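Local structure of hypothetical protein Cgl3021 (Corynebacterium glutamicum, 2NSF) at residues V165-H168 with A169-G173. The protein probably catalyses the mycothiol-dependent isomerization of maleylpyruvate, using a zinc ion bound within its helical domain. Numbering follows the deposited sequence.
Sequences VWIH and AVDLG. With ZN (zinc ion), chain E.
H168 works at both ends of its imidazole: NE2 binds the zinc ion at 2.1 Å, while on the other side of the ring ND1 donates to D171 OD2 at 2.8 Å. This metal–His–carboxylate triad is built within one helix, 156-171, near its C-terminal end, where the two side chains stand three residues apart on the same flank. The carboxylate oxygen sits at the ring's edge, only 14° out of its plane, and accepts the hydrogen bond on its anti lone pair, although the carboxylate itself is turned 54° from the ring. On both residues CG lies anti to the carbonyl carbon (chi1 -73° on H168), which turns both groups to the same side of the helix; the second torsions then bring ND1 and OD2 into contact. The bond helps fix the rotation of the ring, and the negative charge, partly offset by R242, may make NE2 a stronger donor to the metal. R242 forms a salt bridge with the same OD2, which probably helps hold the carboxylate in place. E164, one helical turn earlier, and H72 from helix 66-89 complete the protein ligands, and waters 1 and 2 also bind the zinc.

Along the backbone, I167 O accepts from two amides, V170 N at 2.9 Å and D171 N at 3.3 Å. L172 N reaches H168 O only weakly. G173 then leaves helical geometry with positive phi, its N hydrogen-bonded to V170 O at 3.1 Å.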
ATOM      1  N   VAL A 165      -3.483  -3.031  -2.241  1.00 15.15           N
ATOM      2  CA  VAL A 165      -4.408  -4.137  -2.044  1.00 15.16           C
ATOM      3  C   VAL A 165      -4.162  -4.999  -0.812  1.00 16.34           C
ATOM      4  O   VAL A 165      -5.113  -5.399  -0.145  1.00 15.43           O
ATOM      5  CB  VAL A 165      -4.488  -5.044  -3.305  1.00 16.27           C
ATOM      6  CG1 VAL A 165      -5.149  -4.277  -4.449  1.00 16.85           C
ATOM      7  CG2 VAL A 165      -3.104  -5.515  -3.718  1.00 16.66           C
ATOM      8  N   TRP A 166      -2.903  -5.280  -0.492  1.00 17.05           N
ATOM      9  CA  TRP A 166      -2.631  -6.107   0.678  1.00 17.01           C
ATOM     10  C   TRP A 166      -2.915  -5.387   1.985  1.00 16.53           C
ATOM     11  O   TRP A 166      -3.381  -6.002   2.946  1.00 16.64           O
ATOM     12  CB  TRP A 166      -1.184  -6.614   0.668  1.00 16.70           C
ATOM     13  CG  TRP A 166      -0.952  -7.734  -0.300  1.00 17.21           C
ATOM     14  CD1 TRP A 166      -0.301  -7.666  -1.497  1.00 15.94           C
ATOM     15  CD2 TRP A 166      -1.374  -9.098  -0.149  1.00 16.94           C
ATOM     16  NE1 TRP A 166      -0.286  -8.903  -2.100  1.00 18.32           N
ATOM     17  CE2 TRP A 166      -0.940  -9.799  -1.295  1.00 16.85           C
ATOM     18  CE3 TRP A 166      -2.080  -9.793   0.844  1.00 18.73           C
ATOM     19  CZ2 TRP A 166      -1.186 -11.168  -1.479  1.00 18.00           C
ATOM     20  CZ3 TRP A 166      -2.329 -11.161   0.661  1.00 18.05           C
ATOM     21  CH2 TRP A 166      -1.882 -11.830  -0.492  1.00 17.82           C
ATOM     22  N   ILE A 167      -2.646  -4.085   2.033  1.00 14.58           N
ATOM     23  CA  ILE A 167      -2.898  -3.340   3.249  1.00 14.84           C
ATOM     24  C   ILE A 167      -4.346  -2.875   3.357  1.00 15.53           C
ATOM     25  O   ILE A 167      -4.955  -2.999   4.417  1.00 15.92           O
ATOM     26  CB  ILE A 167      -1.975  -2.115   3.380  1.00 15.65           C
ATOM     27  CG1 ILE A 167      -0.511  -2.575   3.427  1.00 18.97           C
ATOM     28  CG2 ILE A 167      -2.332  -1.340   4.644  1.00 16.08           C
ATOM     29  CD1 ILE A 167       0.501  -1.439   3.431  1.00 20.38           C
ATOM     30  N   HIS A 168      -4.908  -2.334   2.280  1.00 15.72           N
ATOM     31  CA  HIS A 168      -6.291  -1.884   2.357  1.00 16.37           C
ATOM     32  C   HIS A 168      -7.261  -3.039   2.555  1.00 16.75           C
ATOM     33  O   HIS A 168      -8.404  -2.829   2.948  1.00 18.66           O
ATOM     34  CB  HIS A 168      -6.665  -1.041   1.136  1.00 15.75           C
ATOM     35  CG  HIS A 168      -6.043   0.321   1.155  1.00 15.86           C
ATOM     36  ND1 HIS A 168      -5.923   1.057   2.312  1.00 16.26           N
ATOM     37  CD2 HIS A 168      -5.503   1.076   0.170  1.00 18.27           C
ATOM     38  CE1 HIS A 168      -5.330   2.207   2.044  1.00 17.79           C
ATOM     39  NE2 HIS A 168      -5.067   2.242   0.752  1.00 16.78           N
ATOM     40  N   ALA A 169      -6.809  -4.262   2.297  1.00 16.75           N
ATOM     41  CA  ALA A 169      -7.667  -5.425   2.518  1.00 16.82           C
ATOM     42  C   ALA A 169      -7.940  -5.466   4.019  1.00 18.18           C
ATOM     43  O   ALA A 169      -9.037  -5.815   4.458  1.00 17.44           O
ATOM     44  CB  ALA A 169      -6.964  -6.698   2.072  1.00 16.60           C
ATOM     45  N   VAL A 170      -6.937  -5.100   4.811  1.00 17.49           N
ATOM     46  CA  VAL A 170      -7.097  -5.085   6.263  1.00 18.94           C
ATOM     47  C   VAL A 170      -7.999  -3.935   6.689  1.00 18.91           C
ATOM     48  O   VAL A 170      -8.866  -4.102   7.546  1.00 19.17           O
ATOM     49  CB  VAL A 170      -5.740  -4.918   6.983  1.00 18.87           C
ATOM     50  CG1 VAL A 170      -5.936  -5.015   8.487  1.00 20.50           C
ATOM     51  CG2 VAL A 170      -4.766  -5.969   6.498  1.00 19.89           C
ATOM     52  N   ASP A 171      -7.801  -2.772   6.073  1.00 18.59           N
ATOM     53  CA  ASP A 171      -8.578  -1.579   6.398  1.00 19.96           C
ATOM     54  C   ASP A 171     -10.080  -1.728   6.167  1.00 21.07           C
ATOM     55  O   ASP A 171     -10.874  -0.991   6.757  1.00 21.10           O
ATOM     56  CB  ASP A 171      -8.066  -0.378   5.601  1.00 18.39           C
ATOM     57  CG  ASP A 171      -6.623  -0.029   5.924  1.00 20.21           C
ATOM     58  OD1 ASP A 171      -6.185  -0.279   7.069  1.00 22.00           O
ATOM     59  OD2 ASP A 171      -5.933   0.510   5.035  1.00 21.32           O
ATOM     60  N   LEU A 172     -10.472  -2.667   5.310  1.00 20.81           N
ATOM     61  CA  LEU A 172     -11.892  -2.887   5.040  1.00 23.22           C
ATOM     62  C   LEU A 172     -12.638  -3.317   6.297  1.00 24.63           C
ATOM     63  O   LEU A 172     -13.847  -3.148   6.396  1.00 25.76           O
ATOM     64  CB  LEU A 172     -12.077  -3.933   3.939  1.00 21.84           C
ATOM     65  CG  LEU A 172     -11.939  -3.394   2.514  1.00 21.70           C
ATOM     66  CD1 LEU A 172     -11.999  -4.540   1.523  1.00 20.70           C
ATOM     67  CD2 LEU A 172     -13.048  -2.376   2.250  1.00 23.46           C
ATOM     68  N   GLY A 173     -11.913  -3.879   7.258  1.00 25.67           N
ATOM     69  CA  GLY A 173     -12.548  -4.288   8.497  1.00 26.86           C
ATOM     70  C   GLY A 173     -13.373  -5.558   8.437  1.00 27.83           C
ATOM     71  O   GLY A 173     -14.381  -5.681   9.138  1.00 29.61           O
TER
HETATM   72 ZN    ZN E 404      -4.048   3.822  -0.271  1.00 26.97          ZN
HETATM   73  O   HOH W   1      -2.478   5.164  -0.993  1.00 20.41           O
HETATM   74  O   HOH W   2      -2.206   3.203   1.194  1.00 24.43           O